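Local coordinates for phosphoserine aminotransferase SerC (Cytophaga hutchinsonii ATCC 33406, PDB 3FFR), which probably catalyses the pyridoxal-phosphate-dependent transfer of an amino group between phosphoserine and 2-oxoglutarate in serine biosynthesis, at residues N61-L67 with G200-D206; T271-L277 with N341-L347. One frame throughout, in Å; residues are numbered along the deposited sequence.

Interaction 1 of 2, residues N61-L67 with G200-D206. With P33 (3,6,9,12,15,18-hexaoxaicosane-1,20-diol), chain K.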
loop_
_atom_site.group_PDB
_atom_site.type_symbol
_atom_site.label_atom_id
_atom_site.label_comp_id
_atom_site.label_asym_id
_atom_site.label_seq_id
_atom_site.Cartn_x
_atom_site.Cartn_y
_atom_site.Cartn_z
ATOM N N ASN A 61 -6.957 -19.228 17.260
ATOM C CA ASN A 61 -8.191 -18.532 16.866
ATOM C C ASN A 61 -7.929 -17.149 16.245
ATOM O O ASN A 61 -8.854 -16.421 15.941
ATOM C CB ASN A 61 -9.220 -18.418 18.005
ATOM C CG ASN A 61 -8.733 -17.594 19.172
ATOM O OD1 ASN A 61 -7.597 -17.742 19.620
ATOM N ND2 ASN A 61 -9.609 -16.742 19.710
ATOM N N TYR A 62 -6.657 -16.821 16.096
ATOM C CA TYR A 62 -6.222 -15.578 15.440
ATOM C C TYR A 62 -5.623 -15.807 14.057
ATOM O O TYR A 62 -4.961 -16.815 13.794
ATOM C CB TYR A 62 -5.173 -14.845 16.282
ATOM C CG TYR A 62 -5.744 -13.995 17.392
ATOM C CD1 TYR A 62 -6.173 -14.555 18.592
ATOM C CD2 TYR A 62 -5.849 -12.621 17.249
ATOM C CE1 TYR A 62 -6.685 -13.740 19.613
ATOM C CE2 TYR A 62 -6.328 -11.810 18.262
ATOM C CZ TYR A 62 -6.761 -12.356 19.418
ATOM O OH TYR A 62 -7.223 -11.511 20.408
ATOM N N GLU A 63 -5.817 -14.807 13.209
ATOM C CA GLU A 63 -5.221 -14.764 11.868
ATOM C C GLU A 63 -4.457 -13.447 11.664
ATOM O O GLU A 63 -4.653 -12.469 12.385
ATOM C CB GLU A 63 -6.278 -14.935 10.794
ATOM C CG GLU A 63 -5.627 -15.080 9.440
ATOM C CD GLU A 63 -4.699 -16.277 9.381
ATOM O OE1 GLU A 63 -5.268 -17.398 9.294
ATOM O OE2 GLU A 63 -3.442 -16.090 9.412
ATOM N N VAL A 64 -3.565 -13.474 10.687
ATOM C CA VAL A 64 -2.748 -12.334 10.338
ATOM C C VAL A 64 -3.138 -11.932 8.928
ATOM O O VAL A 64 -3.118 -12.778 8.035
ATOM C CB VAL A 64 -1.237 -12.708 10.334
ATOM C CG1 VAL A 64 -0.383 -11.589 9.703
ATOM C CG2 VAL A 64 -0.719 -13.022 11.717
ATOM N N LEU A 65 -3.477 -10.656 8.736
ATOM C CA LEU A 65 -3.817 -10.102 7.423
ATOM C C LEU A 65 -2.925 -8.917 7.078
ATOM O O LEU A 65 -2.586 -8.096 7.927
ATOM C CB LEU A 65 -5.293 -9.650 7.322
ATOM C CG LEU A 65 -6.318 -10.744 7.659
ATOM C CD1 LEU A 65 -7.736 -10.108 7.568
ATOM C CD2 LEU A 65 -6.185 -11.990 6.728
ATOM N N PHE A 66 -2.539 -8.873 5.811
ATOM C CA PHE A 66 -1.725 -7.785 5.293
ATOM C C PHE A 66 -2.511 -6.765 4.456
ATOM O O PHE A 66 -3.263 -7.117 3.536
ATOM C CB PHE A 66 -0.567 -8.298 4.451
ATOM C CG PHE A 66 0.380 -9.201 5.195
ATOM C CD1 PHE A 66 1.066 -8.766 6.325
ATOM C CD2 PHE A 66 0.570 -10.496 4.780
ATOM C CE1 PHE A 66 1.941 -9.608 7.002
ATOM C CE2 PHE A 66 1.449 -11.342 5.456
ATOM C CZ PHE A 66 2.116 -10.905 6.568
ATOM N N LEU A 67 -2.315 -5.504 4.831
ATOM C CA LEU A 67 -2.931 -4.334 4.179
ATOM C C LEU A 67 -1.858 -3.286 3.853
ATOM O O LEU A 67 -0.654 -3.533 4.017
ATOM C CB LEU A 67 -4.085 -3.745 4.982
ATOM C CG LEU A 67 -5.228 -4.730 5.299
ATOM C CD1 LEU A 67 -4.932 -5.651 6.478
ATOM C CD2 LEU A 67 -6.582 -3.964 5.526
ATOM N N GLY A 200 0.709 -2.554 6.299
ATOM C CA GLY A 200 -0.081 -2.664 7.510
ATOM C C GLY A 200 -0.357 -4.114 7.819
ATOM O O GLY A 200 -0.453 -4.960 6.912
ATOM N N VAL A 201 -0.438 -4.412 9.116
ATOM C CA VAL A 201 -0.723 -5.745 9.606
ATOM C C VAL A 201 -1.878 -5.735 10.604
ATOM O O VAL A 201 -1.858 -5.024 11.616
ATOM C CB VAL A 201 0.535 -6.393 10.270
ATOM C CG1 VAL A 201 0.255 -7.829 10.640
ATOM C CG2 VAL A 201 1.781 -6.354 9.293
ATOM N N TRP A 202 -2.889 -6.517 10.271
ATOM C CA TRP A 202 -4.119 -6.651 11.057
ATOM C C TRP A 202 -4.202 -8.064 11.609
ATOM O O TRP A 202 -4.357 -9.017 10.891
ATOM C CB TRP A 202 -5.333 -6.283 10.194
ATOM C CG TRP A 202 -6.646 -6.173 10.899
ATOM C CD1 TRP A 202 -6.860 -6.154 12.250
ATOM C CD2 TRP A 202 -7.922 -5.901 10.289
ATOM N NE1 TRP A 202 -8.193 -6.006 12.509
ATOM C CE2 TRP A 202 -8.871 -5.823 11.330
ATOM C CE3 TRP A 202 -8.354 -5.775 8.970
ATOM C CZ2 TRP A 202 -10.242 -5.604 11.095
ATOM C CZ3 TRP A 202 -9.719 -5.556 8.733
ATOM C CH2 TRP A 202 -10.645 -5.490 9.784
ATOM N N ILE A 203 -4.064 -8.146 12.920
ATOM C CA ILE A 203 -4.162 -9.398 13.656
ATOM C C ILE A 203 -5.568 -9.427 14.252
ATOM O O ILE A 203 -5.986 -8.488 14.944
ATOM C CB ILE A 203 -3.075 -9.455 14.747
ATOM C CG1 ILE A 203 -1.681 -9.587 14.076
ATOM C CG2 ILE A 203 -3.354 -10.589 15.745
ATOM C CD1 ILE A 203 -0.538 -9.447 15.041
ATOM N N LEU A 204 -6.314 -10.480 13.947
ATOM C CA LEU A 204 -7.719 -10.519 14.374
ATOM C C LEU A 204 -8.186 -11.922 14.643
ATOM O O LEU A 204 -7.690 -12.874 14.070
ATOM C CB LEU A 204 -8.617 -9.881 13.298
ATOM C CG LEU A 204 -8.912 -10.637 11.971
ATOM C CD1 LEU A 204 -9.906 -9.829 11.132
ATOM C CD2 LEU A 204 -7.635 -10.979 11.124
ATOM N N ASN A 205 -9.164 -12.014 15.522
ATOM C CA ASN A 205 -9.712 -13.310 15.904
ATOM C C ASN A 205 -11.032 -13.697 15.252
ATOM O O ASN A 205 -11.648 -12.999 14.415
ATOM C CB ASN A 205 -9.781 -13.471 17.442
ATOM C CG ASN A 205 -10.932 -12.683 18.079
ATOM O OD1 ASN A 205 -11.732 -12.073 17.386
ATOM N ND2 ASN A 205 -11.009 -12.699 19.412
ATOM N N ASP A 206 -11.431 -14.892 15.650
ATOM C CA ASP A 206 -12.666 -15.517 15.161
ATOM C C ASP A 206 -13.896 -14.632 15.365
ATOM O O ASP A 206 -14.808 -14.624 14.537
ATOM C CB ASP A 206 -12.906 -16.890 15.854
ATOM C CG ASP A 206 -13.033 -16.797 17.431
ATOM O OD1 ASP A 206 -12.165 -16.255 18.177
ATOM O OD2 ASP A 206 -14.044 -17.342 17.955
HETATM O O4 P33 K . -10.090 -17.805 13.571
HETATM C C3 P33 K . -9.417 -18.180 12.363
HETATM C C2 P33 K . -7.992 -18.692 12.571
HETATM O O1 P33 K . -7.322 -18.660 11.285
HETATM O O HOH W 1 -9.627 -13.942 21.775
#

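Interaction 2 of 2, residues T271-L277 with N341-L347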
loop_
_atom_site.group_PDB
_atom_site.type_symbol
_atom_site.label_atom_id
_atom_site.label_comp_id
_atom_site.label_asym_id
_atom_site.label_seq_id
_atom_site.Cartn_x
_atom_site.Cartn_y
_atom_site.Cartn_z
ATOM N N THR A 271 14.607 -2.912 25.090
ATOM C CA THR A 271 13.783 -1.700 25.023
ATOM C C THR A 271 13.806 -0.974 26.393
ATOM O O THR A 271 14.034 0.228 26.504
ATOM C CB THR A 271 12.325 -2.062 24.593
ATOM O OG1 THR A 271 12.337 -2.587 23.239
ATOM C CG2 THR A 271 11.376 -0.854 24.738
ATOM N N GLU A 272 13.614 -1.747 27.434
ATOM C CA GLU A 272 13.574 -1.210 28.814
ATOM C C GLU A 272 14.920 -0.634 29.245
ATOM O O GLU A 272 14.999 0.410 29.898
ATOM C CB GLU A 272 13.096 -2.280 29.781
ATOM C CG GLU A 272 11.616 -2.513 29.649
ATOM C CD GLU A 272 11.118 -3.834 30.137
ATOM O OE1 GLU A 272 11.927 -4.679 30.613
ATOM O OE2 GLU A 272 9.885 -4.023 30.043
ATOM N N GLU A 273 15.994 -1.286 28.843
ATOM C CA GLU A 273 17.329 -0.808 29.216
ATOM C C GLU A 273 17.646 0.559 28.573
ATOM O O GLU A 273 18.237 1.448 29.200
ATOM C CB GLU A 273 18.366 -1.840 28.800
ATOM C CG GLU A 273 19.738 -1.515 29.212
ATOM C CD GLU A 273 20.711 -2.604 28.829
ATOM O OE1 GLU A 273 20.355 -3.434 27.935
ATOM O OE2 GLU A 273 21.831 -2.582 29.398
ATOM N N LYS A 274 17.256 0.705 27.310
ATOM C CA LYS A 274 17.425 1.979 26.596
ATOM C C LYS A 274 16.542 3.073 27.172
ATOM O O LYS A 274 16.969 4.220 27.341
ATOM C CB LYS A 274 17.128 1.839 25.101
ATOM C CG LYS A 274 18.211 1.105 24.346
ATOM C CD LYS A 274 17.851 0.910 22.899
ATOM C CE LYS A 274 16.921 -0.272 22.703
ATOM N NZ LYS A 274 16.139 -0.176 21.410
ATOM N N ALA A 275 15.313 2.709 27.507
ATOM C CA ALA A 275 14.360 3.691 28.069
ATOM C C ALA A 275 14.904 4.215 29.406
ATOM O O ALA A 275 14.823 5.407 29.724
ATOM C CB ALA A 275 12.946 3.058 28.253
ATOM N N ALA A 276 15.508 3.306 30.160
ATOM C CA ALA A 276 16.033 3.655 31.484
ATOM C C ALA A 276 17.180 4.666 31.356
ATOM O O ALA A 276 17.317 5.603 32.160
ATOM C CB ALA A 276 16.453 2.394 32.249
ATOM N N LEU A 277 18.005 4.484 30.346
ATOM C CA LEU A 277 19.131 5.413 30.098
ATOM C C LEU A 277 18.609 6.823 29.841
ATOM O O LEU A 277 19.083 7.816 30.410
ATOM C CB LEU A 277 19.972 5.004 28.886
ATOM C CG LEU A 277 20.991 3.895 29.003
ATOM C CD1 LEU A 277 21.727 3.749 27.646
ATOM C CD2 LEU A 277 21.991 4.217 30.141
ATOM N N ASN A 341 12.509 4.858 20.583
ATOM C CA ASN A 341 13.311 3.788 21.188
ATOM C C ASN A 341 12.768 2.479 20.657
ATOM O O ASN A 341 11.957 1.817 21.288
ATOM C CB ASN A 341 13.226 3.832 22.723
ATOM C CG ASN A 341 13.828 2.585 23.403
ATOM O OD1 ASN A 341 14.778 1.947 22.884
ATOM N ND2 ASN A 341 13.295 2.244 24.567
ATOM N N PHE A 342 13.200 2.168 19.442
ATOM C CA PHE A 342 12.724 0.996 18.686
ATOM C C PHE A 342 13.822 -0.096 18.620
ATOM O O PHE A 342 15.014 0.207 18.878
ATOM C CB PHE A 342 12.323 1.395 17.266
ATOM C CG PHE A 342 11.205 2.427 17.182
ATOM C CD1 PHE A 342 10.332 2.603 18.217
ATOM C CD2 PHE A 342 10.977 3.125 15.994
ATOM C CE1 PHE A 342 9.284 3.497 18.125
ATOM C CE2 PHE A 342 9.928 4.006 15.890
ATOM C CZ PHE A 342 9.081 4.185 16.982
ATOM N N PRO A 343 13.454 -1.341 18.233
ATOM C CA PRO A 343 14.494 -2.389 18.182
ATOM C C PRO A 343 15.677 -2.027 17.317
ATOM O O PRO A 343 16.800 -2.479 17.580
ATOM C CB PRO A 343 13.726 -3.612 17.670
ATOM C CG PRO A 343 12.335 -3.401 18.286
ATOM C CD PRO A 343 12.099 -1.920 18.126
ATOM N N ALA A 344 15.434 -1.196 16.309
ATOM C CA ALA A 344 16.496 -0.753 15.366
ATOM C C ALA A 344 17.546 0.085 16.016
ATOM O O ALA A 344 18.665 0.225 15.497
ATOM C CB ALA A 344 15.913 0.034 14.186
ATOM N N HIS A 345 17.176 0.680 17.141
ATOM C CA HIS A 345 18.115 1.541 17.891
ATOM C C HIS A 345 18.861 0.691 18.901
ATOM O O HIS A 345 18.256 0.019 19.724
ATOM C CB HIS A 345 17.355 2.665 18.611
ATOM C CG HIS A 345 16.541 3.517 17.686
ATOM N ND1 HIS A 345 15.165 3.467 17.641
ATOM C CD2 HIS A 345 16.918 4.428 16.754
ATOM C CE1 HIS A 345 14.731 4.295 16.701
ATOM N NE2 HIS A 345 15.773 4.889 16.149
ATOM N N SER A 346 20.182 0.677 18.802
ATOM C CA SER A 346 20.975 -0.118 19.735
ATOM C C SER A 346 21.261 0.639 21.009
ATOM O O SER A 346 21.167 1.867 21.089
ATOM C CB SER A 346 22.317 -0.509 19.135
ATOM O OG SER A 346 23.097 0.661 18.909
ATOM N N LEU A 347 21.655 -0.144 21.987
ATOM C CA LEU A 347 22.049 0.379 23.292
ATOM C C LEU A 347 23.180 1.384 23.110
ATOM O O LEU A 347 23.185 2.465 23.716
ATOM C CB LEU A 347 22.491 -0.757 24.203
ATOM C CG LEU A 347 22.881 -0.361 25.639
ATOM C CD1 LEU A 347 21.697 0.277 26.346
ATOM C CD2 LEU A 347 23.374 -1.590 26.409
HETATM O O HOH W 2 11.340 -0.848 21.232
#

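Interaction 1 of 2, residues N61-L67 with G200-D206
Strands 62-67 and 200-205 run antiparallel, their axes 4.6 Å apart at closest approach and 156° between their directions, forming the antiparallel edge of the large-domain sheet of a fold-type I aminotransferase. Glu-63/Leu-204, Leu-65/Trp-202 and Leu-67/Gly-200 are the hydrogen-bonded pairs; Leu-65 N to Trp-202 O and Trp-202 N to Leu-65 O are both 2.8 Å. Tyr-62, Val-64 and Phe-66 sit opposite Asn-205, Ile-203 and Val-201 in the non-hydrogen-bonded pairs. On their face helix 39-55 covers Val-64, Phe-66 and Val-201; Phe-66 turns its ring edge to Val-201 (CD1 to CG2, 3.9 Å). Asn-205 CB lies over the Tyr-62 ring, 3.7 Å from its centroid, a CH-pi contact, and the ring meets Trp-179 edge-to-face. On the other face, towards helices 70-81 and 228-235, Leu-65 CD1 meets Leu-204 CD2 at 3.7 Å and Leu-67 CD1 meets Trp-202 CB at 3.8 Å. Where strand 62-67 begins, Asn-61 ND2 donates to Asp-206 OD1 (3.0 Å). Glu-63 OE2 salt-bridges Lys-53 and accepts from Val-64 N (2.9 Å); a polyether, probably from the crystallisation liquor, bonds weakly to Asn-61 O and Glu-63 OE1. Paired bonds satisfy the facing main chain while both faces bury mostly apolar side chains under helices.

Interaction 2 of 2, residues T271-L277 with N341-L347
The ammonium group of Lys-274 reaches from the helix into the loop and gives the strongest polar link: NZ donates to His-345 O at 2.7 Å and, more weakly, to Asn-341 OD1 at 2.9 Å. The other end of the same amide points back at the helix, Asn-341 ND2 donating to Thr-271 O at 2.9 Å. That carbonyl also accepts the backbone bond from Ala-275 N (3.0 Å), so the asparagine adds to the helical hydrogen bonding without displacing it. Asn-341 ND2 has a further acceptor in Met-300 O. A water joins Thr-271 OG1 (2.8 Å) to Asn-341 O (2.7 Å); OG1 also hydrogen-bonds to Ile-267 O, one turn back in the helix.

The loop leaves strand 336-340, in the smaller, C-terminal domain of the fold-type I aminotransferase, and makes a type I beta turn from Phe-342 to His-345, closed by His-345 N to Phe-342 O at 2.8 Å. His-345 ND1 also accepts from Phe-342 N at 3.0 Å, and NE2 hydrogen-bonds to Tyr-7 O. Ser-346 then N-caps helix 347-360. Lys-274 thus ties helix 264-284 to the connection between that strand and the C-terminal helix.

Farther out, the aliphatic part of Lys-274 runs past Leu-347, CG lying 4.1 Å from Leu-347 CD1. Leu-277 CD1 packs on that same Leu-347 CD1 at 3.7 Å, and Glu-273 OE2 comes within 3.5 Å of Leu-347 CD2.

Overall arrangement
From the N terminus, the chain reaches strand 62-67 early, builds the rest of the seven-stranded sheet, and returns with strand 200-205 beside it: interaction 1 closes this loop of 132 residues, placing 62-67 at the sheet's edge. Interaction 2 opens only later, on helix 264-284, and closes a shorter loop of 63 residues as the chain leaves strand 336-340 for helix 347-360. The two loops therefore follow in series, neither crossing nor nesting. One contact belongs to the large sheet; the other links helix 264-284 to the loop between strand 336-340, central in the smaller sheet, and helix 347-360. The centres of interaction 1 and interaction 2 are about 27 Å apart, on opposite sides of the chain's centre.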